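Local coordinates for cobalamin (Vitamin B12) biosynthesis CbiX protein (Marinobacter aquaeolei, PDB 3LYH) that probably acts as a metal-binding lyase of the CbiX chelatase family, consistent with a role in cobalamin biosynthesis, at residues Q4-I8 and I35-A39; C21-E25 and A39-M43; V68-L72 and P102-N106. All coordinates share one frame; numbering follows the deposited sequence. Where two conformers were deposited one is given.

The three contacts gather round one four-stranded parallel sheet. Contacts 1 and 2 share Ala39 and strand 38-42; their centres lie about 16 Å apart. Contact 1 pairs that strand with strand 6-12, and contact 2 packs helix 18-34 on it. Contact 3 sits at the end of strand 64-69, on the other side of strand 6-12. Its centre is about 18 Å from that of contact 1 and about 14 Å from that of contact 2. Ile8 CD1 meets Val68 CG2 at 4.1 Å, and Ile40 CD1 meets Leu70 CD1 at 4.2 Å. All three also touch the second subunit.

Contact 1: Q4-I8 and I35-A39; sequences QPHQI and IENAA
Ile8 and Asn37 begin the pairing of two parallel strands. Ile8 N donates to Asn37 O at 2.8 Å, with an N-H...O angle of 161° and the donor in the carbonyl plane. Ile8 O then accepts from Ala39 N at 3.0 Å; here the donor is tilted 23° from the plane. Ile8 thus uses both backbone polar atoms on residues that flank Ala38, its bridge partner. Each of the two acceptors also takes a CA-H...O contact, from Gln7 CA to Asn37 O and from Ala38 CA to Ile8 O. Gln7 makes its backbone hydrogen bonds on its other side, with Gln64 and Thr66.

Next to these bonds, water 1 bridges the two segments. It donates to His6 O at 2.8 Å and accepts from Asn37 ND2 at 3.0 Å. CG of Asn37 is anti to its carbonyl carbon (chi1 -51°), which turns the amide back toward Pro5 and this water. Pro5 CB lies 3.8 Å from Asn37 ND2. Water 2 lies within hydrogen-bonding distance of His6 O and Glu36 O, but cannot serve every acceptor around it at once. His6 NE2 is hydrogen-bonded to Thr66 OG1 of strand 64-69.

The Gln7 side chain runs obliquely across Asn37. On the sheet face that carries Ile8 and Ala38, their CB atoms meet at 4.0 Å. Leu121 of the second subunit packs on Ile8 and Ile35 here. The arrangement is the parallel strand pairing of a beta-alpha-beta unit, with helix 18-34 as the crossover, in the alpha/beta fold of the chelatase clan.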
# COMPACT_ATOMS: atom_id res chain seq x y z
N GLN B 4 -8.44 22.96 13.43
CA GLN B 4 -8.18 24.10 14.35
C GLN B 4 -7.95 23.63 15.80
O GLN B 4 -8.87 23.75 16.64
CB GLN B 4 -9.33 25.12 14.27
N PRO B 5 -6.77 23.03 16.10
CA PRO B 5 -5.80 22.33 15.22
C PRO B 5 -6.17 20.85 15.14
O PRO B 5 -6.58 20.26 16.15
CB PRO B 5 -4.47 22.47 15.95
CG PRO B 5 -4.85 22.51 17.38
CD PRO B 5 -6.22 23.18 17.46
N HIS B 6 -6.02 20.27 13.95
CA HIS B 6 -6.53 18.95 13.66
C HIS B 6 -5.36 17.99 13.42
O HIS B 6 -4.53 18.19 12.50
CB HIS B 6 -7.42 19.01 12.44
CG HIS B 6 -8.31 17.83 12.29
ND1 HIS B 6 -9.62 17.84 12.73
CD2 HIS B 6 -8.08 16.59 11.79
CE1 HIS B 6 -10.15 16.65 12.49
NE2 HIS B 6 -9.24 15.89 11.90
N GLN B 7 -5.29 16.97 14.25
CA GLN B 7 -4.16 16.03 14.20
C GLN B 7 -4.47 14.96 13.19
O GLN B 7 -5.52 14.35 13.27
CB GLN B 7 -3.93 15.37 15.56
CG GLN B 7 -2.82 14.30 15.58
CD GLN B 7 -1.39 14.86 15.55
OE1 GLN B 7 -0.48 14.26 14.92
NE2 GLN B 7 -1.16 15.95 16.27
N ILE B 8 -3.56 14.72 12.26
CA ILE B 8 -3.63 13.57 11.38
C ILE B 8 -2.76 12.46 11.98
O ILE B 8 -1.62 12.68 12.38
CB ILE B 8 -3.09 13.91 9.98
CG1 ILE B 8 -4.04 14.87 9.25
CG2 ILE B 8 -2.83 12.64 9.15
CD1 ILE B 8 -5.30 14.15 8.67
N ILE B 35 3.35 18.97 6.79
CA ILE B 35 2.19 19.60 7.41
C ILE B 35 2.29 19.49 8.90
O ILE B 35 3.02 18.66 9.47
CB ILE B 35 0.82 19.13 6.84
CG1 ILE B 35 0.51 17.70 7.25
CG2 ILE B 35 0.78 19.30 5.33
CD1 ILE B 35 -0.97 17.33 7.11
N GLU B 36 1.65 20.44 9.53
CA GLU B 36 1.63 20.47 10.97
C GLU B 36 0.72 19.40 11.55
O GLU B 36 -0.27 18.98 10.93
CB GLU B 36 1.24 21.84 11.48
CG GLU B 36 2.18 22.97 11.06
CD GLU B 36 3.61 22.74 11.52
OE1 GLU B 36 3.81 22.36 12.70
OE2 GLU B 36 4.54 22.92 10.73
N ASN B 37 1.09 18.90 12.74
CA ASN B 37 0.20 18.01 13.51
C ASN B 37 -0.15 16.74 12.74
O ASN B 37 -1.34 16.39 12.58
CB ASN B 37 -1.05 18.73 13.97
CG ASN B 37 -0.73 20.04 14.67
OD1 ASN B 37 0.08 20.06 15.60
ND2 ASN B 37 -1.33 21.16 14.20
N ALA B 38 0.88 16.09 12.22
CA ALA B 38 0.72 14.81 11.53
C ALA B 38 1.78 13.83 12.04
O ALA B 38 2.91 14.20 12.25
CB ALA B 38 0.75 15.01 9.96
N ALA B 39 1.35 12.57 12.29
CA ALA B 39 2.26 11.57 12.87
C ALA B 39 1.87 10.18 12.39
O ALA B 39 0.68 9.94 12.08
CB ALA B 39 2.19 11.63 14.38
O HOH W 1 -3.41 20.77 12.08
O HOH W 2 -2.80 18.13 10.31

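Contact 2: C21-E25 and A39-M43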
# COMPACT_ATOMS: atom_id res chain seq x y z
N CYS B 21 8.87 -1.55 9.27
CA CYS B 21 8.59 -0.27 9.94
C CYS B 21 9.27 0.91 9.23
O CYS B 21 8.61 1.96 9.01
CB CYS B 21 8.99 -0.32 11.40
SG CYS B 21 7.98 -1.50 12.34
N GLU B 22 10.52 0.73 8.83
CA GLU B 22 11.30 1.75 8.04
C GLU B 22 10.56 2.15 6.77
O GLU B 22 10.55 3.31 6.37
CB GLU B 22 12.72 1.21 7.70
CG GLU B 22 13.58 2.06 6.71
CD GLU B 22 14.38 1.20 5.71
OE1 GLU B 22 15.07 0.23 6.12
OE2 GLU B 22 14.33 1.50 4.49
N THR B 23 10.00 1.17 6.08
CA THR B 23 9.24 1.47 4.85
C THR B 23 8.05 2.36 5.17
O THR B 23 7.77 3.34 4.44
CB THR B 23 8.86 0.17 4.12
OG1 THR B 23 10.04 -0.64 3.98
CG2 THR B 23 8.26 0.50 2.73
N PHE B 24 7.30 2.07 6.23
CA PHE B 24 6.17 2.89 6.57
C PHE B 24 6.58 4.25 7.07
O PHE B 24 5.93 5.23 6.77
CB PHE B 24 5.20 2.18 7.54
CG PHE B 24 4.36 1.19 6.86
CD1 PHE B 24 4.73 -0.17 6.84
CD2 PHE B 24 3.22 1.57 6.21
CE1 PHE B 24 3.93 -1.09 6.14
CE2 PHE B 24 2.44 0.65 5.52
CZ PHE B 24 2.83 -0.65 5.46
N GLU B 25 7.67 4.31 7.82
CA GLU B 25 8.15 5.63 8.29
C GLU B 25 8.48 6.52 7.10
O GLU B 25 8.10 7.69 7.07
CB GLU B 25 9.35 5.47 9.20
CG GLU B 25 9.02 4.75 10.49
CD GLU B 25 8.44 5.64 11.56
OE1 GLU B 25 8.57 6.89 11.43
OE2 GLU B 25 7.87 5.09 12.53
N ALA B 39 1.35 12.57 12.29
CA ALA B 39 2.26 11.57 12.87
C ALA B 39 1.87 10.18 12.39
O ALA B 39 0.68 9.94 12.08
CB ALA B 39 2.19 11.63 14.38
N ILE B 40 2.85 9.31 12.31
CA ILE B 40 2.54 7.88 12.06
C ILE B 40 2.32 7.19 13.40
O ILE B 40 2.94 7.56 14.41
CB ILE B 40 3.67 7.13 11.28
CG1 ILE B 40 3.18 5.76 10.84
CG2 ILE B 40 5.01 7.06 12.10
CD1 ILE B 40 4.03 5.08 9.80
N ALA B 41 1.39 6.23 13.40
CA ALA B 41 1.18 5.36 14.54
C ALA B 41 0.95 3.95 14.01
O ALA B 41 0.55 3.75 12.85
CB ALA B 41 -0.01 5.82 15.42
N TYR B 42 1.24 2.98 14.87
CA TYR B 42 1.13 1.58 14.55
C TYR B 42 0.04 0.91 15.42
O TYR B 42 -0.04 1.13 16.61
CB TYR B 42 2.46 0.88 14.81
CG TYR B 42 3.57 1.38 13.92
CD1 TYR B 42 3.66 0.94 12.62
CD2 TYR B 42 4.54 2.26 14.40
CE1 TYR B 42 4.68 1.39 11.78
CE2 TYR B 42 5.58 2.71 13.57
CZ TYR B 42 5.63 2.26 12.27
OH TYR B 42 6.62 2.68 11.43
N MSE B 43 -0.78 0.12 14.76
CA MSE B 43 -1.89 -0.60 15.39
C MSE B 43 -1.39 -1.56 16.49
O MSE B 43 -2.03 -1.71 17.52
CB MSE B 43 -2.68 -1.35 14.29
CG MSE B 43 -4.11 -1.83 14.64
SE MSE B 43 -5.01 -2.50 13.05
CE MSE B 43 -4.07 -1.28 11.99
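Tyr42 and Glu25 join strand 38-42 to the crossover helix of the beta-alpha-beta unit made of strand 6-12, helix 18-34 and strand 38-42. The local axes come within 10.1 Å of each other, their directions 151° apart and so roughly antiparallel.

Glu25 can be followed outward. From CB the chain leaves with CG anti to the carbonyl carbon (chi1 -65°), then bends at chi2, which swings the acid toward the strand. CG passes 3.3 Å from Tyr42 OH. CD approaches the CG2 methyl of Ile40, and OE1 rests 3.6 Å from that same methyl. OE2 accepts the phenol hydrogen bond from Tyr42 OH at 2.9 Å. It is met on its anti side, 32° out of the carboxylate plane, and itself lies at the edge of the ring. With an alanine in place of Glu25, the Tyr42 hydroxyl would probably lose this acceptor, and the CG2 methyl of Ile40 its carboxylate neighbour.

Phe24 and Cys21 complete the helix side. Phe24 CB packs on Ile40 CD1 at 3.9 Å, while its ring leads away to meet Trp20. Ala73 of the second subunit packs on Phe24. Cys21 CB is 3.8 Å from Tyr42 OH. Its sulfur makes an oblique sulfur-aromatic contact, with SG 4.8 Å from the centroid of the Tyr42 ring.

Contact 3: V68-L72 and P102-N106; sequences VPLFL and PIGKN
Ile103 and Pro69 meet where strand 64-69 ends in an inverse gamma turn centred on Leu70. Ile103 N donates to Pro69 O at 3.1 Å, nearly along the C=O axis. Pro69 O also takes a weak bond from Phe71 N, which closes the turn. One step on, Gly104 N donates to Phe71 O at 3.0 Å.

Side chains pack round these bonds. Ile103 CG2 touches Val68 CG1 at 3.7 Å and Leu70 CD2 at 4.1 Å. CG1 of Ile103 sits between its backbone N and carbonyl carbon (chi1 63°), and lies 3.4 Å from Phe71 O. Pro102 CB meets the same oxygen and Phe71 CB.

Further out, a 3-10 turn at 103-105 shapes the second segment. Asn106 follows as N-cap of helix 107-125, with OD1 hydrogen-bonded to Arg108 N and ND2 to Glu119 OE1 of the second subunit. Ile113 of that subunit packs on Leu70 and Ile103, and the Phe71 ring meets His13 edge-to-face.

Gly104 CA, bearing no CB, comes close to Leu72 O. Leu72 O is buried and has no hydrogen-bond partner in the model; it takes a CA-H...O contact from Gly104 CA at 3.2 Å.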
# COMPACT_ATOMS: atom_id res chain seq x y z
N VAL B 68 -5.99 8.25 9.17
CA VAL B 68 -5.86 7.91 7.72
C VAL B 68 -5.13 6.54 7.67
O VAL B 68 -3.90 6.49 7.90
CB VAL B 68 -5.06 8.95 6.92
CG1 VAL B 68 -4.98 8.55 5.44
CG2 VAL B 68 -5.68 10.35 7.04
N PRO B 69 -5.88 5.45 7.37
CA PRO B 69 -5.22 4.14 7.31
C PRO B 69 -4.25 4.00 6.15
O PRO B 69 -4.62 4.21 4.99
CB PRO B 69 -6.38 3.15 7.22
CG PRO B 69 -7.57 3.87 7.68
CD PRO B 69 -7.33 5.30 7.22
N LEU B 70 -3.00 3.65 6.43
CA LEU B 70 -1.96 3.43 5.43
C LEU B 70 -2.05 1.97 4.94
O LEU B 70 -1.19 1.11 5.21
CB LEU B 70 -0.56 3.72 5.94
CG LEU B 70 -0.25 5.16 6.27
CD1 LEU B 70 1.22 5.32 6.66
CD2 LEU B 70 -0.65 6.14 5.13
N PHE B 71 -3.17 1.71 4.31
CA PHE B 71 -3.58 0.37 3.82
C PHE B 71 -4.09 0.54 2.40
O PHE B 71 -4.89 1.45 2.09
CB PHE B 71 -4.71 -0.24 4.66
CG PHE B 71 -4.28 -0.67 6.02
CD1 PHE B 71 -4.14 0.23 7.04
CD2 PHE B 71 -4.01 -2.02 6.27
CE1 PHE B 71 -3.75 -0.16 8.30
CE2 PHE B 71 -3.60 -2.42 7.52
CZ PHE B 71 -3.47 -1.48 8.55
N LEU B 72 -3.66 -0.37 1.52
CA LEU B 72 -4.22 -0.40 0.16
C LEU B 72 -5.63 -0.95 0.12
O LEU B 72 -6.41 -0.57 -0.76
CB LEU B 72 -3.29 -1.20 -0.75
CG LEU B 72 -1.89 -0.63 -0.95
CD1 LEU B 72 -1.05 -1.60 -1.77
CD2 LEU B 72 -1.97 0.69 -1.70
N PRO B 102 -9.27 3.99 3.87
CA PRO B 102 -7.88 3.60 3.63
C PRO B 102 -7.36 4.29 2.35
O PRO B 102 -8.16 4.56 1.42
CB PRO B 102 -7.96 2.10 3.41
CG PRO B 102 -9.31 1.78 3.24
CD PRO B 102 -10.16 2.82 3.76
N ILE B 103 -6.07 4.62 2.32
CA ILE B 103 -5.46 5.32 1.17
C ILE B 103 -5.74 4.60 -0.17
O ILE B 103 -5.83 5.25 -1.19
CB ILE B 103 -3.98 5.63 1.36
CG1 ILE B 103 -3.16 4.36 1.48
CG2 ILE B 103 -3.77 6.62 2.56
CD1 ILE B 103 -1.70 4.59 1.46
N GLY B 104 -5.84 3.27 -0.15
CA GLY B 104 -6.09 2.55 -1.38
C GLY B 104 -7.41 2.80 -2.06
O GLY B 104 -7.54 2.42 -3.23
N LYS B 105 -8.37 3.35 -1.34
CA LYS B 105 -9.64 3.79 -1.93
C LYS B 105 -9.55 5.11 -2.71
O LYS B 105 -10.46 5.45 -3.47
CB LYS B 105 -10.73 3.88 -0.84
CG LYS B 105 -11.20 2.50 -0.32
CD LYS B 105 -12.46 1.95 -1.02
CE LYS B 105 -13.12 0.83 -0.18
NZ LYS B 105 -13.49 1.26 1.21
N ASN B 106 -8.45 5.84 -2.57
CA ASN B 106 -8.31 7.15 -3.18
C ASN B 106 -7.80 6.96 -4.60
O ASN B 106 -6.81 6.24 -4.81
CB ASN B 106 -7.40 8.04 -2.34
CG ASN B 106 -7.54 9.51 -2.70
OD1 ASN B 106 -7.18 9.91 -3.83
ND2 ASN B 106 -8.10 10.29 -1.80